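Local coordinates for protein methylglyoxal reductase (NADPH-dependent) (Candida albicans SC5314, PDB 6KWS) that probably reduces methylglyoxal with NADPH, as an oxidoreductase of the Rossmann-fold epimerase/dehydratase family, at residues Q259-N264 with T310-L315; K139-T144 with S303-D308; P231-G236 with F268-L273. The protein carries 1 engineered substitution. One frame throughout, in Å; residues are numbered along the deposited sequence.

In the fold
Contacts 1 and 3 hold opposite ends of one strand, 260-269, which belongs to the large mixed sheet; contact 2 is a separate two-stranded parallel sheet nearer the surface. In contact 1 a helix crosses the strand's beginning, with a hydrogen bond from the strand to a serine hydroxyl and aliphatic packing beside it. Contact 3 is antiparallel pairing at the strand's end, with a phenylalanine ring folded over a glycine. Contact 2 relies on backbone bonds, with apolar side chains on its inner face and mostly exposed residues on the other. Strand 306-307 leads directly to helix 310-316, and I307 touches L262 and N264, joining contacts 1 and 2. All three are partly buried.

Contact 1 of 3, residues Q259-N264 with T310-L315; sequences QRILLN and TKSREL
S312 meets the strand at L262: the backbone N-H of L262 donates to S312 OG at 2.8 Å, with an N-H...O angle of 145°. The serine CB already faces the strand, and OG stands anti to its own carbonyl carbon (chi1 -67°), where the amide can reach it. Aliphatic atoms flank the hydroxyl, I261 CG2 at 3.7 Å from S312 OG on one residue and L262 CB on the next. Further along the helix, L315 reaches the start of the strand with a single methyl. Its CD2 touches the side-chain methylene Q259 CG at 3.7 Å and I261 CG1 at 3.9 Å, and the I261 and L315 side chains cross at about a right angle. K311, bent at chi2 and again at chi4, brings NZ to 3.0 Å from Q259 OE1. Strand 260-269 lies in the Rossmann-type sheet of an extended short-chain dehydrogenase/reductase, parallel to strand 188-194, and helix 310-316 runs across it: the local axes approach to 7.2 Å with directions 98° apart. At the far end of the segment, the backbone O of N264 lies over one face of the R313 guanidinium, offset toward its rim and 3.4 Å from R313 NH2. R313 NE is held by a salt bridge with D309, which directs the arginine. S312 OG is gripped a second time, by a hydrogen bond to E145 OE1, so the hydroxyl connects strand, helix and the segment containing E145. R260 turns its CB away from the helix; its guanidinium is held by a salt bridge with E172 and a cation-pi contact with W148, and its side chain is about 9 Å from that of K168, an NADPH-binding residue.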
ATOM      1  N   GLN A 259       2.935  16.607   1.544  1.00 45.32           N
ATOM      2  CA  GLN A 259       2.944  16.117   0.177  1.00 48.71           C
ATOM      3  C   GLN A 259       2.092  14.860   0.059  1.00 46.19           C
ATOM      4  O   GLN A 259       1.981  14.073   1.007  1.00 42.29           O
ATOM      5  CB  GLN A 259       4.368  15.813  -0.308  1.00 49.60           C
ATOM      6  CG  GLN A 259       5.280  17.030  -0.385  1.00 52.93           C
ATOM      7  CD  GLN A 259       4.652  18.199  -1.123  1.00 51.83           C
ATOM      8  OE1 GLN A 259       4.092  18.050  -2.203  1.00 52.99           O
ATOM      9  NE2 GLN A 259       4.713  19.371  -0.513  1.00 55.90           N
ATOM     10  N   ARG A 260       1.471  14.699  -1.114  1.00 43.85           N
ATOM     11  CA  ARG A 260       0.916  13.427  -1.566  1.00 39.44           C
ATOM     12  C   ARG A 260       1.905  12.817  -2.545  1.00 40.55           C
ATOM     13  O   ARG A 260       2.173  13.404  -3.596  1.00 47.54           O
ATOM     14  CB  ARG A 260      -0.417  13.603  -2.272  1.00 38.11           C
ATOM     15  CG  ARG A 260      -1.514  14.205  -1.468  1.00 37.35           C
ATOM     16  CD  ARG A 260      -2.642  14.454  -2.438  1.00 33.55           C
ATOM     17  NE  ARG A 260      -3.581  13.341  -2.512  1.00 37.28           N
ATOM     18  CZ  ARG A 260      -4.303  13.056  -3.592  1.00 41.99           C
ATOM     19  NH1 ARG A 260      -4.171  13.794  -4.696  1.00 35.22           N
ATOM     20  NH2 ARG A 260      -5.155  12.031  -3.572  1.00 39.75           N
ATOM     21  N   ILE A 261       2.442  11.651  -2.218  1.00 33.84           N
ATOM     22  CA  ILE A 261       3.493  11.059  -3.025  1.00 36.61           C
ATOM     23  C   ILE A 261       2.890   9.905  -3.814  1.00 38.08           C
ATOM     24  O   ILE A 261       2.411   8.918  -3.239  1.00 37.46           O
ATOM     25  CB  ILE A 261       4.689  10.626  -2.166  1.00 34.08           C
ATOM     26  CG1 ILE A 261       5.374  11.859  -1.586  1.00 36.24           C
ATOM     27  CG2 ILE A 261       5.724   9.993  -3.007  1.00 38.49           C
ATOM     28  CD1 ILE A 261       5.594  11.796  -0.113  1.00 43.82           C
ATOM     29  N   LEU A 262       2.898  10.040  -5.132  1.00 37.21           N
ATOM     30  CA  LEU A 262       2.400   8.987  -6.006  1.00 41.32           C
ATOM     31  C   LEU A 262       3.478   7.911  -6.170  1.00 41.86           C
ATOM     32  O   LEU A 262       4.636   8.217  -6.496  1.00 46.45           O
ATOM     33  CB  LEU A 262       1.995   9.598  -7.345  1.00 39.03           C
ATOM     34  CG  LEU A 262       0.841   9.024  -8.157  1.00 42.27           C
ATOM     35  CD1 LEU A 262       0.519   9.944  -9.360  1.00 39.96           C
ATOM     36  CD2 LEU A 262       1.205   7.630  -8.621  1.00 45.13           C
ATOM     37  N   LEU A 263       3.116   6.654  -5.929  1.00 33.45           N
ATOM     38  CA  LEU A 263       4.055   5.552  -6.088  1.00 32.72           C
ATOM     39  C   LEU A 263       3.579   4.683  -7.231  1.00 35.68           C
ATOM     40  O   LEU A 263       2.623   3.908  -7.092  1.00 31.61           O
ATOM     41  CB  LEU A 263       4.237   4.754  -4.805  1.00 31.67           C
ATOM     42  CG  LEU A 263       5.591   5.314  -4.378  1.00 39.83           C
ATOM     43  CD1 LEU A 263       5.404   6.574  -3.533  1.00 40.52           C
ATOM     44  CD2 LEU A 263       6.530   4.313  -3.758  1.00 37.64           C
ATOM     45  N   ASN A 264       4.253   4.840  -8.369  1.00 39.44           N
ATOM     46  CA  ASN A 264       3.955   4.056  -9.553  1.00 33.34           C
ATOM     47  C   ASN A 264       5.224   3.901 -10.374  1.00 35.72           C
ATOM     48  O   ASN A 264       5.890   4.885 -10.708  1.00 43.49           O
ATOM     49  CB  ASN A 264       2.853   4.701 -10.390  1.00 30.73           C
ATOM     50  CG  ASN A 264       2.462   3.835 -11.579  1.00 32.23           C
ATOM     51  OD1 ASN A 264       1.678   2.910 -11.445  1.00 32.12           O
ATOM     52  ND2 ASN A 264       3.023   4.126 -12.738  1.00 30.38           N
ATOM     53  N   THR A 310       6.666  12.708 -11.765  1.00 45.65           N
ATOM     54  CA  THR A 310       7.976  13.361 -11.747  1.00 45.94           C
ATOM     55  C   THR A 310       8.306  13.922 -10.366  1.00 46.73           C
ATOM     56  O   THR A 310       9.357  13.614  -9.794  1.00 46.43           O
ATOM     57  CB  THR A 310       8.028  14.466 -12.806  1.00 42.72           C
ATOM     58  OG1 THR A 310       7.413  13.992 -14.005  1.00 51.71           O
ATOM     59  CG2 THR A 310       9.454  14.826 -13.131  1.00 41.16           C
ATOM     60  N   LYS A 311       7.400  14.722  -9.800  1.00 44.12           N
ATOM     61  CA  LYS A 311       7.682  15.363  -8.525  1.00 42.86           C
ATOM     62  C   LYS A 311       7.844  14.335  -7.409  1.00 47.23           C
ATOM     63  O   LYS A 311       8.731  14.465  -6.552  1.00 46.84           O
ATOM     64  CB  LYS A 311       6.575  16.370  -8.219  1.00 43.72           C
ATOM     65  CG  LYS A 311       6.546  16.866  -6.790  1.00 51.74           C
ATOM     66  CD  LYS A 311       5.463  16.151  -5.975  1.00 53.58           C
ATOM     67  CE  LYS A 311       5.141  16.961  -4.745  1.00 60.10           C
ATOM     68  NZ  LYS A 311       6.397  17.357  -4.004  1.00 64.76           N
ATOM     69  N   SER A 312       7.015  13.287  -7.415  1.00 47.69           N
ATOM     70  CA  SER A 312       7.195  12.210  -6.445  1.00 44.99           C
ATOM     71  C   SER A 312       8.549  11.524  -6.620  1.00 44.96           C
ATOM     72  O   SER A 312       9.247  11.253  -5.639  1.00 47.16           O
ATOM     73  CB  SER A 312       6.055  11.199  -6.571  1.00 45.13           C
ATOM     74  OG  SER A 312       4.822  11.764  -6.173  1.00 39.88           O
ATOM     75  N   ARG A 313       8.951  11.256  -7.863  1.00 44.96           N
ATOM     76  CA  ARG A 313      10.259  10.642  -8.093  1.00 48.83           C
ATOM     77  C   ARG A 313      11.409  11.554  -7.676  1.00 50.00           C
ATOM     78  O   ARG A 313      12.451  11.066  -7.214  1.00 49.25           O
ATOM     79  CB  ARG A 313      10.400  10.273  -9.551  1.00 45.11           C
ATOM     80  CG  ARG A 313       9.296   9.387 -10.002  1.00 49.47           C
ATOM     81  CD  ARG A 313       9.719   8.046 -10.389  1.00 53.96           C
ATOM     82  NE  ARG A 313       8.857   7.535 -11.449  1.00 61.80           N
ATOM     83  CZ  ARG A 313       8.995   6.372 -12.071  1.00 57.63           C
ATOM     84  NH1 ARG A 313       9.990   5.585 -11.737  1.00 62.41           N
ATOM     85  NH2 ARG A 313       8.131   6.022 -13.009  1.00 62.65           N
ATOM     86  N   GLU A 314      11.265  12.866  -7.876  1.00 50.16           N
ATOM     87  CA  GLU A 314      12.271  13.786  -7.365  1.00 52.11           C
ATOM     88  C   GLU A 314      12.290  13.769  -5.847  1.00 51.33           C
ATOM     89  O   GLU A 314      13.357  13.841  -5.229  1.00 54.16           O
ATOM     90  CB  GLU A 314      12.007  15.207  -7.867  1.00 55.87           C
ATOM     91  CG  GLU A 314      12.043  15.389  -9.384  1.00 61.06           C
ATOM     92  CD  GLU A 314      11.886  16.859  -9.799  1.00 75.29           C
ATOM     93  OE1 GLU A 314      11.628  17.725  -8.919  1.00 69.17           O
ATOM     94  OE2 GLU A 314      12.011  17.141 -11.014  1.00 81.17           O
ATOM     95  N   LEU A 315      11.118  13.684  -5.231  1.00 46.91           N
ATOM     96  CA  LEU A 315      11.061  13.728  -3.783  1.00 45.64           C
ATOM     97  C   LEU A 315      11.770  12.528  -3.170  1.00 51.62           C
ATOM     98  O   LEU A 315      12.387  12.648  -2.103  1.00 48.94           O
ATOM     99  CB  LEU A 315       9.600  13.797  -3.358  1.00 46.26           C
ATOM    100  CG  LEU A 315       9.239  14.491  -2.061  1.00 51.73           C
ATOM    101  CD1 LEU A 315      10.094  15.725  -1.817  1.00 51.29           C
ATOM    102  CD2 LEU A 315       7.768  14.854  -2.153  1.00 54.01           C
TER

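Contact 2 of 3, residues K139-T144 with S303-D308; sequences KNAIIT and SLATID
I143 turns CG1 anti to its carbonyl carbon (chi1 -60°) and carries CD1 on in an extended chain (chi2 -176°), which sets CD1 3.9 Å from A305 CB. I142 has the same first torsion, with CG2 anti to the backbone N, and it is this methyl that meets D308 CB at 3.6 Å, the two side chains lying side by side and pointing the same way. The motif is a small two-stranded parallel sheet, 142-143 with 306-307, that joins the loop after helix 133-136 to the connection between helices 295-303 and 310-316, away from the NADPH-binding residues. I142 pairs with T306 on one face, both exposed; I143 pairs with I307 on the other, where Y127 touches both isoleucines. Three backbone bonds hold the register: T306 N to A141 O, I143 N to T306 O and D308 N to I143 O. Packing continues at the strand starts, where A141 CB lies 3.8 Å from A305 CB. D308 OD1 is taken up by T310 OG1, at the beginning of the next helix. Ahead of the sheet, K139 CA directs its hydrogen almost straight at L304 O, 3.5 Å from that CA, with an angle of 177° at the hydrogen.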
ATOM      1  N   LYS A 139      -6.420   7.912 -22.950  1.00 44.21           N
ATOM      2  CA  LYS A 139      -5.032   7.858 -23.400  1.00 42.90           C
ATOM      3  C   LYS A 139      -4.407   9.253 -23.530  1.00 45.48           C
ATOM      4  O   LYS A 139      -3.170   9.365 -23.571  1.00 41.32           O
ATOM      5  CB  LYS A 139      -4.955   7.109 -24.740  1.00 38.79           C
ATOM      6  CG  LYS A 139      -5.028   8.048 -25.925  1.00 37.14           C
ATOM      7  CD  LYS A 139      -5.309   7.358 -27.209  1.00 40.52           C
ATOM      8  CE  LYS A 139      -5.443   8.390 -28.318  1.00 43.03           C
ATOM      9  NZ  LYS A 139      -4.321   9.358 -28.280  1.00 35.35           N
ATOM     10  N   ASN A 140      -5.219  10.314 -23.598  1.00 36.59           N
ATOM     11  CA  ASN A 140      -4.691  11.666 -23.727  1.00 36.76           C
ATOM     12  C   ASN A 140      -4.532  12.373 -22.387  1.00 41.56           C
ATOM     13  O   ASN A 140      -3.966  13.472 -22.345  1.00 40.88           O
ATOM     14  CB  ASN A 140      -5.585  12.504 -24.646  1.00 43.33           C
ATOM     15  CG  ASN A 140      -5.628  11.969 -26.070  1.00 41.87           C
ATOM     16  OD1 ASN A 140      -4.594  11.620 -26.648  1.00 39.40           O
ATOM     17  ND2 ASN A 140      -6.829  11.878 -26.633  1.00 33.84           N
ATOM     18  N   ALA A 141      -4.995  11.765 -21.296  1.00 38.01           N
ATOM     19  CA  ALA A 141      -4.927  12.386 -19.986  1.00 38.10           C
ATOM     20  C   ALA A 141      -3.536  12.241 -19.349  1.00 42.67           C
ATOM     21  O   ALA A 141      -2.828  11.248 -19.556  1.00 36.54           O
ATOM     22  CB  ALA A 141      -5.993  11.777 -19.076  1.00 36.58           C
ATOM     23  N   ILE A 142      -3.150  13.261 -18.570  1.00 42.32           N
ATOM     24  CA  ILE A 142      -2.014  13.198 -17.650  1.00 38.76           C
ATOM     25  C   ILE A 142      -2.531  13.232 -16.217  1.00 41.05           C
ATOM     26  O   ILE A 142      -3.401  14.048 -15.890  1.00 46.55           O
ATOM     27  CB  ILE A 142      -1.042  14.362 -17.865  1.00 40.14           C
ATOM     28  CG1 ILE A 142      -0.439  14.317 -19.260  1.00 44.64           C
ATOM     29  CG2 ILE A 142       0.056  14.280 -16.844  1.00 50.05           C
ATOM     30  CD1 ILE A 142       0.530  15.446 -19.508  1.00 47.22           C
ATOM     31  N   ILE A 143      -1.998  12.359 -15.356  1.00 40.68           N
ATOM     32  CA  ILE A 143      -2.431  12.275 -13.962  1.00 40.06           C
ATOM     33  C   ILE A 143      -1.241  12.478 -13.035  1.00 42.36           C
ATOM     34  O   ILE A 143      -0.227  11.777 -13.158  1.00 42.85           O
ATOM     35  CB  ILE A 143      -3.113  10.942 -13.653  1.00 37.64           C
ATOM     36  CG1 ILE A 143      -4.338  10.760 -14.542  1.00 39.60           C
ATOM     37  CG2 ILE A 143      -3.488  10.906 -12.186  1.00 39.17           C
ATOM     38  CD1 ILE A 143      -5.141   9.498 -14.227  1.00 40.28           C
ATOM     39  N   THR A 144      -1.388  13.411 -12.082  1.00 41.72           N
ATOM     40  CA  THR A 144      -0.337  13.861 -11.164  1.00 44.66           C
ATOM     41  C   THR A 144      -0.846  13.824  -9.726  1.00 41.00           C
ATOM     42  O   THR A 144      -2.011  13.520  -9.455  1.00 39.98           O
ATOM     43  CB  THR A 144       0.130  15.289 -11.487  1.00 41.84           C
ATOM     44  OG1 THR A 144      -0.909  16.213 -11.118  1.00 41.07           O
ATOM     45  CG2 THR A 144       0.474  15.434 -12.984  1.00 36.37           C
ATOM     46  N   SER A 303      -5.267   2.850 -24.146  1.00 43.08           N
ATOM     47  CA  SER A 303      -6.432   2.943 -23.271  1.00 43.65           C
ATOM     48  C   SER A 303      -6.123   3.345 -21.827  1.00 41.08           C
ATOM     49  O   SER A 303      -6.985   3.155 -20.953  1.00 41.48           O
ATOM     50  CB  SER A 303      -7.197   1.611 -23.234  1.00 41.32           C
ATOM     51  OG  SER A 303      -6.445   0.598 -22.592  1.00 37.93           O
ATOM     52  N   LEU A 304      -4.935   3.889 -21.543  1.00 37.74           N
ATOM     53  CA  LEU A 304      -4.603   4.341 -20.198  1.00 39.58           C
ATOM     54  C   LEU A 304      -4.001   5.739 -20.226  1.00 42.10           C
ATOM     55  O   LEU A 304      -3.181   6.055 -21.094  1.00 42.52           O
ATOM     56  CB  LEU A 304      -3.616   3.393 -19.517  1.00 40.38           C
ATOM     57  CG  LEU A 304      -4.168   2.020 -19.136  1.00 41.08           C
ATOM     58  CD1 LEU A 304      -3.059   1.131 -18.582  1.00 39.07           C
ATOM     59  CD2 LEU A 304      -5.301   2.181 -18.141  1.00 34.44           C
ATOM     60  N   ALA A 305      -4.399   6.566 -19.259  1.00 40.76           N
ATOM     61  CA  ALA A 305      -3.716   7.830 -19.054  1.00 40.34           C
ATOM     62  C   ALA A 305      -2.236   7.600 -18.763  1.00 38.35           C
ATOM     63  O   ALA A 305      -1.794   6.496 -18.441  1.00 42.55           O
ATOM     64  CB  ALA A 305      -4.341   8.613 -17.902  1.00 36.58           C
ATOM     65  N   THR A 306      -1.473   8.671 -18.878  1.00 40.67           N
ATOM     66  CA  THR A 306      -0.088   8.701 -18.448  1.00 40.35           C
ATOM     67  C   THR A 306      -0.031   9.196 -17.014  1.00 40.72           C
ATOM     68  O   THR A 306      -0.571  10.263 -16.698  1.00 38.21           O
ATOM     69  CB  THR A 306       0.732   9.621 -19.350  1.00 38.86           C
ATOM     70  OG1 THR A 306       0.646   9.147 -20.697  1.00 42.94           O
ATOM     71  CG2 THR A 306       2.168   9.641 -18.909  1.00 36.36           C
ATOM     72  N   ILE A 307       0.607   8.414 -16.152  1.00 40.40           N
ATOM     73  CA  ILE A 307       0.834   8.822 -14.773  1.00 40.91           C
ATOM     74  C   ILE A 307       2.113   9.631 -14.737  1.00 41.41           C
ATOM     75  O   ILE A 307       3.183   9.121 -15.086  1.00 45.72           O
ATOM     76  CB  ILE A 307       0.928   7.615 -13.835  1.00 39.05           C
ATOM     77  CG1 ILE A 307      -0.410   6.884 -13.794  1.00 38.28           C
ATOM     78  CG2 ILE A 307       1.355   8.059 -12.452  1.00 34.03           C
ATOM     79  CD1 ILE A 307      -0.284   5.530 -13.213  1.00 35.78           C
ATOM     80  N   ASP A 308       2.009  10.892 -14.330  1.00 41.41           N
ATOM     81  CA  ASP A 308       3.168  11.781 -14.285  1.00 45.25           C
ATOM     82  C   ASP A 308       3.584  11.965 -12.830  1.00 43.66           C
ATOM     83  O   ASP A 308       3.126  12.888 -12.152  1.00 45.49           O
ATOM     84  CB  ASP A 308       2.875  13.118 -14.947  1.00 46.15           C
ATOM     85  CG  ASP A 308       4.071  14.040 -14.931  1.00 47.75           C
ATOM     86  OD1 ASP A 308       5.185  13.557 -14.628  1.00 47.76           O
ATOM     87  OD2 ASP A 308       3.898  15.244 -15.228  1.00 57.87           O
TER

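Contact 3 of 3, residues P231-G236 with F268-L273; sequences PASKGG and FTSQSL
G235 lies under the F268 ring with an unusually stretched backbone (phi 164°, psi -168°), at which a CB would press against the carbonyl O of K234. The two belong to antiparallel strands, 234-239 and 260-269, near one edge of the mixed sheet, with strand 196-198 beyond 234-239; strand 260-269 runs directly into helix 270-280. The ring covers the glycine because F268 CG sits between its backbone N and carbonyl carbon (chi1 77°), folding the phenyl back over the neighbouring strand: G235 N is 3.6 Å from F268 CE1, above one face and offset toward the rim. G236 O lies in the ring plane at the edge, and F198 meets the ring edge-to-face. G235 and F268 form a hydrogen-bonded pair, G235 N to F268 O at 3.1 Å and F268 N to G235 O at 2.9 Å, while K234 and T269 form the adjoining non-hydrogen-bonded pair. T269 is the helix N-cap: T269 OG1 accepts weakly from Q271 N, and S272 OG takes the T269 N-H, completing a capping box. The first helical residue still holds segment 231-236: S270 N donates a weak bond to S233 O at 3.0 Å, and S270 OG approaches S233 CB at 3.2 Å.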
ATOM      1  N   PRO A 231      -6.947 -13.445 -17.904  1.00 58.39           N
ATOM      2  CA  PRO A 231      -7.839 -12.426 -17.344  1.00 56.74           C
ATOM      3  C   PRO A 231      -7.532 -11.058 -17.932  1.00 62.07           C
ATOM      4  O   PRO A 231      -6.429 -10.791 -18.417  1.00 62.38           O
ATOM      5  CB  PRO A 231      -7.540 -12.459 -15.840  1.00 49.44           C
ATOM      6  CG  PRO A 231      -6.793 -13.718 -15.606  1.00 56.21           C
ATOM      7  CD  PRO A 231      -6.045 -13.992 -16.876  1.00 59.88           C
ATOM      8  N   ALA A 232      -8.540 -10.202 -17.933  1.00 60.10           N
ATOM      9  CA  ALA A 232      -8.309  -8.795 -18.174  1.00 55.33           C
ATOM     10  C   ALA A 232      -7.982  -8.160 -16.827  1.00 58.76           C
ATOM     11  O   ALA A 232      -8.723  -8.325 -15.849  1.00 61.91           O
ATOM     12  CB  ALA A 232      -9.520  -8.138 -18.831  1.00 54.67           C
ATOM     13  N   SER A 233      -6.830  -7.512 -16.765  1.00 46.19           N
ATOM     14  CA  SER A 233      -6.401  -6.784 -15.586  1.00 42.29           C
ATOM     15  C   SER A 233      -5.401  -5.779 -16.098  1.00 43.91           C
ATOM     16  O   SER A 233      -4.514  -6.141 -16.877  1.00 41.27           O
ATOM     17  CB  SER A 233      -5.746  -7.683 -14.537  1.00 42.98           C
ATOM     18  OG  SER A 233      -6.711  -8.518 -13.921  1.00 61.40           O
ATOM     19  N   LYS A 234      -5.553  -4.528 -15.695  1.00 34.70           N
ATOM     20  CA  LYS A 234      -4.571  -3.580 -16.146  1.00 35.02           C
ATOM     21  C   LYS A 234      -4.541  -2.411 -15.180  1.00 38.55           C
ATOM     22  O   LYS A 234      -5.520  -2.151 -14.472  1.00 39.23           O
ATOM     23  CB  LYS A 234      -4.871  -3.139 -17.574  1.00 33.90           C
ATOM     24  CG  LYS A 234      -6.085  -2.289 -17.716  1.00 31.06           C
ATOM     25  CD  LYS A 234      -6.425  -2.242 -19.191  1.00 44.49           C
ATOM     26  CE  LYS A 234      -7.078  -0.953 -19.586  1.00 44.26           C
ATOM     27  NZ  LYS A 234      -8.158  -1.252 -20.539  1.00 44.47           N
ATOM     28  N   GLY A 235      -3.396  -1.737 -15.135  1.00 32.32           N
ATOM     29  CA  GLY A 235      -3.285  -0.531 -14.349  1.00 32.31           C
ATOM     30  C   GLY A 235      -1.830  -0.171 -14.148  1.00 34.26           C
ATOM     31  O   GLY A 235      -0.942  -0.689 -14.827  1.00 38.24           O
ATOM     32  N   GLY A 236      -1.611   0.764 -13.240  1.00 30.71           N
ATOM     33  CA  GLY A 236      -0.279   1.014 -12.781  1.00 27.26           C
ATOM     34  C   GLY A 236       0.102   0.026 -11.703  1.00 30.88           C
ATOM     35  O   GLY A 236      -0.742  -0.538 -11.012  1.00 32.61           O
ATOM     36  N   PHE A 268       0.859  -2.140 -16.602  1.00 31.85           N
ATOM     37  CA  PHE A 268       0.829  -3.556 -16.953  1.00 34.74           C
ATOM     38  C   PHE A 268      -0.563  -3.925 -17.444  1.00 34.36           C
ATOM     39  O   PHE A 268      -1.561  -3.282 -17.089  1.00 32.70           O
ATOM     40  CB  PHE A 268       1.175  -4.461 -15.764  1.00 31.35           C
ATOM     41  CG  PHE A 268       0.047  -4.615 -14.799  1.00 32.85           C
ATOM     42  CD1 PHE A 268      -0.219  -3.624 -13.861  1.00 33.55           C
ATOM     43  CD2 PHE A 268      -0.787  -5.718 -14.857  1.00 32.38           C
ATOM     44  CE1 PHE A 268      -1.295  -3.743 -12.977  1.00 33.75           C
ATOM     45  CE2 PHE A 268      -1.855  -5.842 -13.990  1.00 33.86           C
ATOM     46  CZ  PHE A 268      -2.113  -4.856 -13.046  1.00 34.87           C
ATOM     47  N   THR A 269      -0.615  -4.983 -18.251  1.00 32.92           N
ATOM     48  CA  THR A 269      -1.814  -5.796 -18.396  1.00 36.11           C
ATOM     49  C   THR A 269      -1.480  -7.230 -18.004  1.00 36.87           C
ATOM     50  O   THR A 269      -0.320  -7.579 -17.785  1.00 41.36           O
ATOM     51  CB  THR A 269      -2.376  -5.766 -19.819  1.00 38.05           C
ATOM     52  OG1 THR A 269      -1.688  -6.737 -20.620  1.00 41.91           O
ATOM     53  CG2 THR A 269      -2.230  -4.389 -20.424  1.00 37.13           C
ATOM     54  N   SER A 270      -2.509  -8.069 -17.902  1.00 39.68           N
ATOM     55  CA  SER A 270      -2.252  -9.458 -17.544  1.00 40.70           C
ATOM     56  C   SER A 270      -1.327 -10.118 -18.546  1.00 38.71           C
ATOM     57  O   SER A 270      -0.509 -10.964 -18.172  1.00 39.10           O
ATOM     58  CB  SER A 270      -3.553 -10.237 -17.441  1.00 39.51           C
ATOM     59  OG  SER A 270      -4.215  -9.880 -16.252  1.00 47.61           O
ATOM     60  N   GLN A 271      -1.425  -9.729 -19.816  1.00 38.92           N
ATOM     61  CA  GLN A 271      -0.519 -10.288 -20.808  1.00 42.82           C
ATOM     62  C   GLN A 271       0.929  -9.922 -20.496  1.00 40.89           C
ATOM     63  O   GLN A 271       1.843 -10.715 -20.758  1.00 37.37           O
ATOM     64  CB  GLN A 271      -0.923  -9.815 -22.207  1.00 42.12           C
ATOM     65  CG  GLN A 271      -0.068 -10.384 -23.305  1.00 44.50           C
ATOM     66  CD  GLN A 271      -0.336 -11.861 -23.560  1.00 48.89           C
ATOM     67  OE1 GLN A 271      -1.463 -12.264 -23.878  1.00 46.86           O
ATOM     68  NE2 GLN A 271       0.709 -12.676 -23.433  1.00 43.93           N
ATOM     69  N   SER A 272       1.158  -8.741 -19.913  1.00 37.89           N
ATOM     70  CA  SER A 272       2.508  -8.384 -19.502  1.00 36.33           C
ATOM     71  C   SER A 272       3.054  -9.417 -18.539  1.00 37.89           C
ATOM     72  O   SER A 272       4.210  -9.840 -18.657  1.00 38.83           O
ATOM     73  CB  SER A 272       2.512  -7.010 -18.846  1.00 35.80           C
ATOM     74  OG  SER A 272       1.901  -6.058 -19.686  1.00 42.48           O
ATOM     75  N   LEU A 273       2.221  -9.852 -17.593  1.00 39.50           N
ATOM     76  CA  LEU A 273       2.668 -10.786 -16.568  1.00 36.31           C
ATOM     77  C   LEU A 273       2.889 -12.172 -17.148  1.00 37.50           C
ATOM     78  O   LEU A 273       3.911 -12.811 -16.874  1.00 37.23           O
ATOM     79  CB  LEU A 273       1.643 -10.828 -15.444  1.00 39.21           C
ATOM     80  CG  LEU A 273       1.209  -9.456 -14.955  1.00 34.93           C
ATOM     81  CD1 LEU A 273       0.206  -9.619 -13.825  1.00 36.96           C
ATOM     82  CD2 LEU A 273       2.429  -8.641 -14.517  1.00 29.27           C
TER